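Local coordinates for halotolerant alpha-type carbonic anhydrase (dCA II) (Dunaliella salina, PDB 1Y7W), which probably catalyses the reversible hydration of carbon dioxide to bicarbonate as a zinc enzyme that works at high salt, at residues T188-E191 with G192-D196; M256-F259 with V260-M264. All coordinates share one frame; numbering follows the deposited sequence. Where two conformers were deposited one is given.

Overall arrangement
Contacts 1 and 2 each lie within a single helix. Contact 1 forms the last turns of helix 181-195 and sits at the surface. Contact 2 is the middle of helix 253-266 and is largely buried. The two helices pack against each other, and Ile-190 CG2 meets Leu-258 CD1 at 4.1 Å. Contact centres are about 13 Å apart. Contact 1 is held mainly by backbone bonds, and several of its polar side chains find partners outside the two segments. Contact 2 adds a salt bridge and a threonine hydroxyl bond between its own residues. Its buried Phe-259 side chain lies about 12 Å from the zinc ion.

Contact 1: residues T188-E191 with G192-D196; sequences TQIE and GKIGD
Four successive backbone bonds of the i to i+4 kind join the segments, from Gly-192 N to Thr-188 O (3.0 Å) through to Gly-195 N to Glu-191 O. Ile-194 sets CG1 against the carbonyl oxygen that its own amide bonds to, Ile-190 O. With chi1 at -67°, Ile-194 CG1 is beside its own N and comes within 3.3 Å of Ile-190 O. The same Ile-194 CG1 also meets Ile-190 CG2 at 4.2 Å, one turn earlier. These residues form the C-terminal end of helix 181-195 in the alpha-type carbonic anhydrase fold. Asp-196 is the first residue to leave helical geometry, though its N still bonds to Gly-192 O. Ile-190 is the buried member and packs on the loop residues Leu-97 and Met-101. The aliphatic part of Lys-193 runs past the carbonyl of Gln-189, with Lys-193 CG 3.5 Å from Gln-189 O. Its NZ then bonds to Ser-207 O. The Gln-189 amide is gripped at both ends, NE2 by Ser-185 OG and OE1 by Asp-209 N.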
loop_
_atom_site.group_PDB
_atom_site.type_symbol
_atom_site.label_atom_id
_atom_site.label_comp_id
_atom_site.label_asym_id
_atom_site.label_seq_id
_atom_site.Cartn_x
_atom_site.Cartn_y
_atom_site.Cartn_z
ATOM N N THR A 188 0.987 1.168 20.461
ATOM C CA THR A 188 0.607 1.553 21.811
ATOM C C THR A 188 -0.892 1.553 21.945
ATOM O O THR A 188 -1.428 1.057 22.926
ATOM C CB THR A 188 1.175 2.971 22.146
ATOM O OG1 THR A 188 2.604 2.890 22.221
ATOM C CG2 THR A 188 0.641 3.474 23.484
ATOM N N GLN A 189 -1.580 2.133 20.964
ATOM C CA GLN A 189 -3.016 2.161 20.995
ATOM C C GLN A 189 -3.613 0.767 20.968
ATOM O O GLN A 189 -4.542 0.445 21.712
ATOM C CB GLN A 189 -3.559 2.918 19.791
ATOM C CG GLN A 189 -3.290 4.419 19.794
ATOM C CD GLN A 189 -3.858 5.039 18.539
ATOM O OE1 GLN A 189 -5.087 5.165 18.380
ATOM N NE2 GLN A 189 -2.965 5.385 17.605
ATOM N N ILE A 190 -3.131 -0.047 20.037
ATOM C CA ILE A 190 -3.662 -1.396 19.933
ATOM C C ILE A 190 -3.332 -2.265 21.171
ATOM O O ILE A 190 -4.205 -2.893 21.733
ATOM C CB ILE A 190 -3.151 -2.066 18.628
ATOM C CG1 ILE A 190 -3.856 -1.384 17.427
ATOM C CG2 ILE A 190 -3.545 -3.556 18.600
ATOM C CD1 ILE A 190 -3.288 -1.814 16.050
ATOM N N GLU A 191 -2.074 -2.288 21.569
ATOM C CA GLU A 191 -1.667 -3.109 22.682
ATOM C C GLU A 191 -2.451 -2.695 23.927
ATOM O O GLU A 191 -2.791 -3.533 24.765
ATOM C CB GLU A 191 -0.148 -2.999 22.843
ATOM C CG GLU A 191 0.575 -3.736 21.673
ATOM C CD GLU A 191 2.081 -3.938 21.894
ATOM O OE1 GLU A 191 2.701 -4.716 21.104
ATOM O OE2 GLU A 191 2.640 -3.327 22.841
ATOM N N GLY A 192 -2.791 -1.411 23.991
ATOM C CA GLY A 192 -3.552 -0.895 25.098
ATOM C C GLY A 192 -4.976 -1.415 25.084
ATOM O O GLY A 192 -5.479 -1.784 26.137
ATOM N N LYS A 193 -5.643 -1.439 23.926
ATOM C CA LYS A 193 -7.026 -1.937 23.818
ATOM C C LYS A 193 -7.115 -3.465 24.015
ATOM O O LYS A 193 -8.129 -4.018 24.485
ATOM C CB LYS A 193 -7.632 -1.541 22.444
ATOM C CG LYS A 193 -7.917 -0.036 22.326
ATOM C CD LYS A 193 -8.498 0.341 20.970
ATOM C CE LYS A 193 -8.793 1.869 20.885
ATOM N NZ LYS A 193 -10.209 2.136 20.361
ATOM N N ILE A 194 -6.059 -4.166 23.641
ATOM C CA ILE A 194 -6.049 -5.622 23.850
ATOM C C ILE A 194 -5.920 -5.822 25.366
ATOM O O ILE A 194 -6.573 -6.681 25.947
ATOM C CB ILE A 194 -4.844 -6.274 23.158
ATOM C CG1 ILE A 194 -4.991 -6.144 21.632
ATOM C CG2 ILE A 194 -4.713 -7.763 23.602
ATOM C CD1 ILE A 194 -6.102 -6.988 21.032
ATOM N N GLY A 195 -5.082 -5.009 25.992
ATOM C CA GLY A 195 -4.876 -5.094 27.425
ATOM C C GLY A 195 -6.068 -4.755 28.285
ATOM O O GLY A 195 -6.263 -5.385 29.332
ATOM N N ASP A 196 -6.887 -3.784 27.898
ATOM C CA ASP A 196 -8.024 -3.460 28.737
ATOM C C ASP A 196 -9.304 -4.098 28.245
ATOM O O ASP A 196 -10.381 -3.758 28.697
ATOM C CB ASP A 196 -8.205 -1.937 28.910
ATOM C CG ASP A 196 -8.334 -1.188 27.581
ATOM O OD1 ASP A 196 -8.843 -1.771 26.597
ATOM O OD2 ASP A 196 -7.946 -0.004 27.535
#

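Contact 2: residues M256-F259 with V260-M264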
loop_
_atom_site.group_PDB
_atom_site.type_symbol
_atom_site.label_atom_id
_atom_site.label_comp_id
_atom_site.label_asym_id
_atom_site.label_seq_id
_atom_site.Cartn_x
_atom_site.Cartn_y
_atom_site.Cartn_z
ATOM N N MET A 256 7.876 -4.561 14.800
ATOM C CA MET A 256 7.382 -5.586 13.876
ATOM C C MET A 256 6.576 -6.667 14.589
ATOM O O MET A 256 5.723 -7.345 13.981
ATOM C CB MET A 256 8.552 -6.219 13.104
ATOM C CG MET A 256 9.145 -5.302 12.039
ATOM S SD MET A 256 7.903 -4.613 10.844
ATOM C CE MET A 256 7.283 -6.164 10.139
ATOM N N LYS A 257 6.825 -6.820 15.890
ATOM C CA LYS A 257 6.097 -7.820 16.659
ATOM C C LYS A 257 4.593 -7.558 16.641
ATOM O O LYS A 257 3.802 -8.499 16.699
ATOM C CB LYS A 257 6.592 -7.851 18.128
ATOM C CG LYS A 257 5.753 -8.777 19.060
ATOM C CD LYS A 257 6.582 -9.258 20.293
ATOM C CE LYS A 257 5.700 -10.037 21.305
ATOM N NZ LYS A 257 4.595 -9.171 21.778
ATOM N N LEU A 258 4.195 -6.290 16.529
ATOM C CA LEU A 258 2.758 -5.969 16.494
ATOM C C LEU A 258 2.075 -6.762 15.353
ATOM O O LEU A 258 0.981 -7.309 15.533
ATOM C CB LEU A 258 2.541 -4.470 16.244
ATOM C CG LEU A 258 1.095 -4.039 15.867
ATOM C CD1 LEU A 258 0.233 -4.082 17.133
ATOM C CD2 LEU A 258 1.071 -2.624 15.319
ATOM N N PHE A 259 2.718 -6.799 14.182
ATOM C CA PHE A 259 2.144 -7.501 13.035
ATOM C C PHE A 259 1.959 -8.990 13.251
ATOM O O PHE A 259 0.943 -9.570 12.822
ATOM C CB PHE A 259 2.965 -7.193 11.764
ATOM C CG PHE A 259 2.918 -5.736 11.389
ATOM C CD1 PHE A 259 3.997 -4.896 11.604
ATOM C CD2 PHE A 259 1.743 -5.199 10.863
ATOM C CE1 PHE A 259 3.924 -3.548 11.301
ATOM C CE2 PHE A 259 1.652 -3.848 10.550
ATOM C CZ PHE A 259 2.755 -3.018 10.769
ATOM N N VAL A 260 2.917 -9.625 13.921
ATOM C CA VAL A 260 2.769 -11.052 14.218
ATOM C C VAL A 260 1.651 -11.286 15.234
ATOM O O VAL A 260 0.780 -12.156 15.071
ATOM C CB VAL A 260 4.052 -11.645 14.859
ATOM C CG1 VAL A 260 3.914 -13.158 14.946
ATOM C CG2 VAL A 260 5.204 -11.276 14.102
ATOM N N ASP A 261 1.692 -10.521 16.321
ATOM C CA ASP A 261 0.678 -10.668 17.352
ATOM C C ASP A 261 -0.757 -10.556 16.789
ATOM O O ASP A 261 -1.623 -11.386 17.060
ATOM C CB ASP A 261 0.903 -9.629 18.445
ATOM C CG ASP A 261 2.149 -9.929 19.323
ATOM O OD1 ASP A 261 2.538 -9.006 20.058
ATOM O OD2 ASP A 261 2.741 -11.056 19.276
ATOM N N VAL A 262 -0.992 -9.517 16.005
ATOM C CA VAL A 262 -2.276 -9.258 15.406
ATOM C C VAL A 262 -2.610 -10.301 14.364
ATOM O O VAL A 262 -3.718 -10.878 14.359
ATOM C CB VAL A 262 -2.233 -7.820 14.767
ATOM C CG1 VAL A 262 -3.499 -7.536 13.912
ATOM C CG2 VAL A 262 -2.090 -6.791 15.936
ATOM N N THR A 263 -1.643 -10.605 13.496
ATOM C CA THR A 263 -1.944 -11.551 12.422
ATOM C C THR A 263 -2.261 -12.966 12.913
ATOM O O THR A 263 -3.261 -13.576 12.475
ATOM C CB THR A 263 -0.779 -11.623 11.355
ATOM O OG1 THR A 263 -0.639 -10.341 10.700
ATOM C CG2 THR A 263 -1.088 -12.708 10.287
ATOM N N MET A 264 -1.425 -13.496 13.795
ATOM C CA MET A 264 -1.653 -14.867 14.280
ATOM C C MET A 264 -2.745 -14.884 15.340
ATOM O O MET A 264 -3.441 -15.890 15.503
ATOM C CB MET A 264 -0.354 -15.469 14.821
ATOM C CG MET A 264 0.743 -15.572 13.786
ATOM S SD MET A 264 0.189 -16.162 12.184
ATOM C CE MET A 264 -0.370 -17.801 12.595
#
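The flat carboxylate of Asp-261 receives Lys-257 NZ at OD1, which accepts through its syn lone pair. The salt bridge, Lys-257 NZ to Asp-261 OD1, is 2.7 Å long. The peptide carbonyl of Phe-259 is a second flat group, and Thr-263 approaches it from both faces. Thr-263 N lies to one face of the plane and Thr-263 OG1 to the other, at 2.9 Å and 2.8 Å from Phe-259 O. The hydroxyl gets there because OG1 is turned beside its own backbone N, with chi1 at -64°. The buried Phe-259 ring meets the rings of His-133 and Phe-131.

Lys-257 and Asp-261 are one turn apart, and their side chains cross obliquely. The lysine chain runs past the carboxylate, with Lys-257 CG 3.4 Å from Asp-261 OD1, and bends at its last torsion to deliver NZ. In the backbone of the same turn, Asp-261 N bonds to Lys-257 O. Leu-258 and Val-262 run alongside each other, with Leu-258 CD1 3.8 Å from Val-262 CG2. Helix 253-266 is kinked here: the N atoms of Leu-258 and Phe-259 lack the usual i to i+4 bond, and Phe-259 N makes a weak bond to Met-256 O, three residues back.

The chemistry differs by face. The ion pair brackets one turn where Lys-257 is exposed, so solvent probably screens it in part. On the buried face, the bond to Phe-259 O uses the hydroxyl proton of Thr-263 within the helix and probably helps to hold its rotation.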